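Local atomic coordinates of triacylglycerol lipase (Yarrowia lipolytica, PDB entry 3O0D), a protein that probably hydrolyses the ester bonds of triacylglycerols, acting as a secreted, glycosylated lipase of the alpha/beta-hydrolase fold. Residues A[169-172]-A[173-177]; A[268-271]-A[272-275]. One frame throughout, in Å; residues are numbered along the deposited sequence. Where two conformers were deposited one is given.

Contact 1. Residues A[169-172]-A[173-177]. With NAG (2-acetamido-2-deoxy-beta-D-glucopyranose), chain H.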
loop_
_atom_site.group_PDB
_atom_site.type_symbol
_atom_site.label_atom_id
_atom_site.label_comp_id
_atom_site.label_asym_id
_atom_site.label_seq_id
_atom_site.Cartn_x
_atom_site.Cartn_y
_atom_site.Cartn_z
ATOM N N LEU A 169 2.429 -2.015 3.509
ATOM C CA LEU A 169 2.193 -1.536 4.875
ATOM C C LEU A 169 3.047 -2.346 5.887
ATOM O O LEU A 169 3.843 -1.765 6.671
ATOM C CB LEU A 169 0.731 -1.502 5.236
ATOM C CG LEU A 169 0.481 -1.162 6.681
ATOM C CD1 LEU A 169 1.075 0.272 6.952
ATOM C CD2 LEU A 169 -0.980 -1.224 7.206
ATOM N N LEU A 170 2.927 -3.677 5.789
ATOM C CA LEU A 170 3.711 -4.531 6.679
ATOM C C LEU A 170 5.200 -4.433 6.401
ATOM O O LEU A 170 5.976 -4.407 7.386
ATOM C CB LEU A 170 3.259 -6.020 6.495
ATOM C CG LEU A 170 1.858 -6.163 7.001
ATOM C CD1 LEU A 170 1.388 -7.692 6.751
ATOM C CD2 LEU A 170 1.733 -5.821 8.415
ATOM N N PHE A 171 5.609 -4.326 5.124
ATOM C CA PHE A 171 7.025 -4.263 4.817
ATOM C C PHE A 171 7.534 -2.891 5.331
ATOM O O PHE A 171 8.702 -2.799 5.853
ATOM C CB PHE A 171 7.295 -4.416 3.309
ATOM C CG PHE A 171 8.652 -4.855 3.021
ATOM C CD1 PHE A 171 8.902 -6.184 2.654
ATOM C CD2 PHE A 171 9.749 -3.973 3.211
ATOM C CE1 PHE A 171 10.205 -6.655 2.406
ATOM C CE2 PHE A 171 11.024 -4.418 3.011
ATOM C CZ PHE A 171 11.289 -5.796 2.599
ATOM N N GLY A 172 6.725 -1.827 5.195
ATOM C CA GLY A 172 7.153 -0.534 5.777
ATOM C C GLY A 172 7.313 -0.547 7.297
ATOM O O GLY A 172 8.265 0.020 7.896
ATOM N N ILE A 173 6.449 -1.297 7.948
ATOM C CA ILE A 173 6.512 -1.464 9.394
ATOM C C ILE A 173 7.796 -2.228 9.728
ATOM O O ILE A 173 8.517 -1.789 10.675
ATOM C CB ILE A 173 5.276 -2.141 9.964
ATOM C CG1 ILE A 173 4.072 -1.169 9.889
ATOM C CG2 ILE A 173 5.484 -2.442 11.510
ATOM C CD1 ILE A 173 2.765 -1.929 9.996
ATOM N N ASN A 174 8.106 -3.287 8.988
ATOM C CA ASN A 174 9.395 -4.071 9.120
ATOM C C ASN A 174 10.595 -3.077 9.052
ATOM O O ASN A 174 11.396 -3.001 9.963
ATOM C CB ASN A 174 9.504 -5.135 8.023
ATOM C CG ASN A 174 10.874 -5.398 7.609
ATOM O OD1 ASN A 174 11.329 -5.215 6.407
ATOM N ND2 ASN A 174 11.651 -5.842 8.605
ATOM N N LEU A 175 10.643 -2.270 7.988
ATOM C CA LEU A 175 11.794 -1.361 7.775
ATOM C C LEU A 175 11.871 -0.327 8.921
ATOM O O LEU A 175 12.973 0.006 9.390
ATOM C CB LEU A 175 11.621 -0.632 6.436
ATOM C CG LEU A 175 11.938 -1.526 5.257
ATOM C CD1 LEU A 175 11.530 -0.776 3.883
ATOM C CD2 LEU A 175 13.407 -1.986 5.146
ATOM N N LYS A 176 10.733 0.195 9.344
ATOM C CA LYS A 176 10.646 1.215 10.349
ATOM C C LYS A 176 11.054 0.702 11.766
ATOM O O LYS A 176 11.887 1.296 12.424
ATOM C CB LYS A 176 9.228 1.757 10.356
ATOM C CG LYS A 176 8.876 2.601 11.542
ATOM C CD LYS A 176 9.339 3.989 11.389
ATOM C CE LYS A 176 8.135 4.917 11.278
ATOM N NZ LYS A 176 8.600 6.322 11.260
ATOM N N VAL A 177 10.557 -0.436 12.187
ATOM C CA VAL A 177 11.054 -0.976 13.439
ATOM C C VAL A 177 12.514 -1.458 13.354
ATOM O O VAL A 177 13.149 -1.596 14.363
ATOM C CB VAL A 177 10.161 -2.115 14.062
ATOM C CG1 VAL A 177 8.798 -1.679 14.300
ATOM C CG2 VAL A 177 10.243 -3.298 13.316
HETATM C C1 NAG H . 16.137 -6.727 8.826
HETATM C C2 NAG H . 16.274 -5.573 7.808
HETATM C C3 NAG H . 17.664 -4.969 7.958
HETATM C C4 NAG H . 17.924 -4.544 9.407
HETATM C C5 NAG H . 17.774 -5.790 10.247
HETATM C C6 NAG H . 18.164 -5.680 11.733
HETATM C C7 NAG H . 15.011 -5.825 5.712
HETATM C C8 NAG H . 15.015 -6.285 4.283
HETATM N N2 NAG H . 16.134 -6.009 6.416
HETATM O O3 NAG H . 17.761 -3.848 7.059
HETATM O O4 NAG H . 19.284 -4.118 9.527
HETATM O O5 NAG H . 16.405 -6.225 10.105
HETATM O O6 NAG H . 17.608 -4.514 12.227
HETATM O O7 NAG H . 14.018 -5.333 6.217
#
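Phe171 meets two side chains of the following helical turn. Leu175 brings its methyl CD1 to the ring edge, 3.7 Å from Phe171 CD2, while the amide end of Asn174 stands over one face, toward the rim, its plane nearly perpendicular to the ring (89°). With CG anti to the backbone N (chi1 -158°), the ring swings forward along the helix, which brings it alongside Asn174. Round the helix, Ile173 meets Leu169, and the methyl CD1 of Ile173 lies 4.1 Å from Leu169 CG. The beta-branched isoleucine sets CG1 beside its own N, bringing that carbon within 3.3 Å of Leu169 O. Regular i to i+4 backbone bonds fix this spacing, among them Leu175 N to Phe171 O (2.9 Å).

The helix, 163-177, is the crossover of a beta-alpha-beta unit between strands 155-161 and 183-187, and it follows what is probably the nucleophile elbow. Leu175 packs on Ile156 and Val158 of the sheet, Phe171 on helix 127-150, and Ile173 on Phe197, Trp200 and Val201 of helix 195-206.

An N-acetylglucosamine of the protein's own glycan also lies here, its O7 3.6 Å from Leu175 CD2, and Asp145 and His180 hydrogen-bond to the sugar. Apolar groups thus face the sheet and helix 195-206, whereas polar Asn174 and the tip of Leu175 together give the sugar's acetamide a mixed surface to rest on.

Contact 2. Residues A[268-271]-A[272-275]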
loop_
_atom_site.group_PDB
_atom_site.type_symbol
_atom_site.label_atom_id
_atom_site.label_comp_id
_atom_site.label_asym_id
_atom_site.label_seq_id
_atom_site.Cartn_x
_atom_site.Cartn_y
_atom_site.Cartn_z
ATOM N N GLN A 268 -9.842 6.558 11.841
ATOM C CA GLN A 268 -9.608 5.239 11.346
ATOM C C GLN A 268 -10.820 4.736 10.516
ATOM O O GLN A 268 -10.724 3.692 9.865
ATOM C CB GLN A 268 -9.271 4.244 12.537
ATOM C CG GLN A 268 -7.895 4.579 13.175
ATOM C CD GLN A 268 -7.665 3.862 14.493
ATOM O OE1 GLN A 268 -6.500 3.545 14.882
ATOM N NE2 GLN A 268 -8.756 3.642 15.204
ATOM N N SER A 269 -11.946 5.424 10.653
ATOM C CA SER A 269 -13.115 5.193 9.788
ATOM C C SER A 269 -13.824 6.505 9.601
ATOM O O SER A 269 -14.044 7.259 10.565
ATOM C CB SER A 269 -14.022 4.071 10.401
ATOM O OG SER A 269 -15.312 3.987 9.780
ATOM N N ASN A 270 -14.173 6.856 8.339
ATOM C CA ASN A 270 -14.681 8.204 8.101
ATOM C C ASN A 270 -15.773 8.117 7.034
ATOM O O ASN A 270 -15.504 7.698 5.891
ATOM C CB ASN A 270 -13.501 9.070 7.661
ATOM C CG ASN A 270 -13.858 10.522 7.469
ATOM O OD1 ASN A 270 -14.938 10.866 7.018
ATOM N ND2 ASN A 270 -12.915 11.429 7.900
ATOM N N LYS A 271 -16.992 8.477 7.415
ATOM C CA LYS A 271 -18.131 8.252 6.491
ATOM C C LYS A 271 -18.081 9.265 5.367
ATOM O O LYS A 271 -18.900 9.182 4.379
ATOM C CB LYS A 271 -19.474 8.405 7.204
ATOM C CG LYS A 271 -19.750 7.334 8.261
ATOM C CD LYS A 271 -20.244 6.037 7.770
ATOM C CE LYS A 271 -20.714 5.131 8.997
ATOM N NZ LYS A 271 -21.773 5.685 9.971
ATOM N N GLN A 272 -17.202 10.283 5.464
ATOM C CA GLN A 272 -17.032 11.143 4.270
ATOM C C GLN A 272 -16.107 10.488 3.241
ATOM O O GLN A 272 -15.978 10.958 2.068
ATOM C CB GLN A 272 -16.462 12.506 4.709
ATOM C CG GLN A 272 -17.496 13.449 5.215
ATOM C CD GLN A 272 -18.379 13.952 4.077
ATOM O OE1 GLN A 272 -17.868 14.446 3.038
ATOM N NE2 GLN A 272 -19.693 13.878 4.265
ATOM N N CYS A 273 -15.444 9.416 3.636
ATOM C CA CYS A 273 -14.461 8.679 2.860
ATOM C C CYS A 273 -14.897 7.207 2.588
ATOM O O CYS A 273 -16.029 7.010 2.375
ATOM C CB CYS A 273 -13.061 8.778 3.440
ATOM S SG CYS A 273 -12.724 10.543 3.671
ATOM N N SER A 274 -13.977 6.253 2.569
ATOM C CA SER A 274 -14.295 4.823 2.212
ATOM C C SER A 274 -15.465 4.238 2.993
ATOM O O SER A 274 -16.344 3.558 2.414
ATOM C CB SER A 274 -13.158 3.912 2.566
ATOM O OG SER A 274 -12.245 3.904 1.549
ATOM N N ALA A 275 -15.474 4.522 4.318
ATOM C CA ALA A 275 -16.524 3.974 5.188
ATOM C C ALA A 275 -17.912 4.402 4.774
ATOM O O ALA A 275 -18.926 3.752 5.177
ATOM C CB ALA A 275 -16.265 4.303 6.700
HETATM O O HOH W 1 -13.191 5.450 6.058
HETATM O O HOH W 2 -18.343 8.650 1.613
#
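The side-chain carbonyl of Asn270 accepts the backbone N-H of Gln272, OD1 to N 2.8 Å, with the donor in the carbonyl plane and a C=O...N angle of 149°. This is an Asx turn, and it is set up by a first torsion that puts CG anti to the backbone N (chi1 -176°) and sends the amide forward along the chain. A type I beta turn from Asn270 to Cys273 shares the residue: Cys273 N bonds to Asn270 O at 2.8 Å, approaching well above the carbonyl plane (53°). Asn270 OD1 also lies 3.2 Å from Gln272 CB.

The other end of the amide is equally occupied. Asn270 ND2 donates to the backbone carbonyls of Gln266 and Glu6, which fixes the rotation of the group. Were a leucine to replace Asn270, Gln272 N would probably be left without its acceptor and those two carbonyls without their donor, setting the turn freer to move.

The turn begins in the short, weakly bonded strand 269-270, which runs parallel to strand 3-8 at the margin of the large mixed sheet. Cys273, the last residue of the turn, forms a disulfide with Cys265, joining it to the end of strand 262-265.

Two waters bridge the backbone of the bend: one accepts from Asn270 N and from Ala275 N (3.0 Å), another donates to Lys271 O and Cys273 O. A bend at chi2 folds Lys271 back across the turn, CD 3.7 Å from Ala275 O, a long aliphatic chain suited to an exposed place, and the small methyl of Ala275 fits against Ser269, CB to OG 3.2 Å.

Contact 1 is buried and contact 2 only partly so; their centres lie 24 Å apart and their nearest atoms about 11 Å, with no touch. Both serve the same large mixed sheet at different places: 169-177 belongs to a helix crossing between central parallel strands, 268-275 to the turn that follows its weakly bonded edge strand. Helix 195-206 is common to their surroundings, meeting Ile173 in the first and Gln268 in the second. The chemistry follows the setting. In the helix, backbone groups bond to one another and mostly apolar side chains do the packing, with Asn174 at the glycan, whereas in the irregular turn a side-chain amide, waters and a disulfide take over the fixing of the backbone.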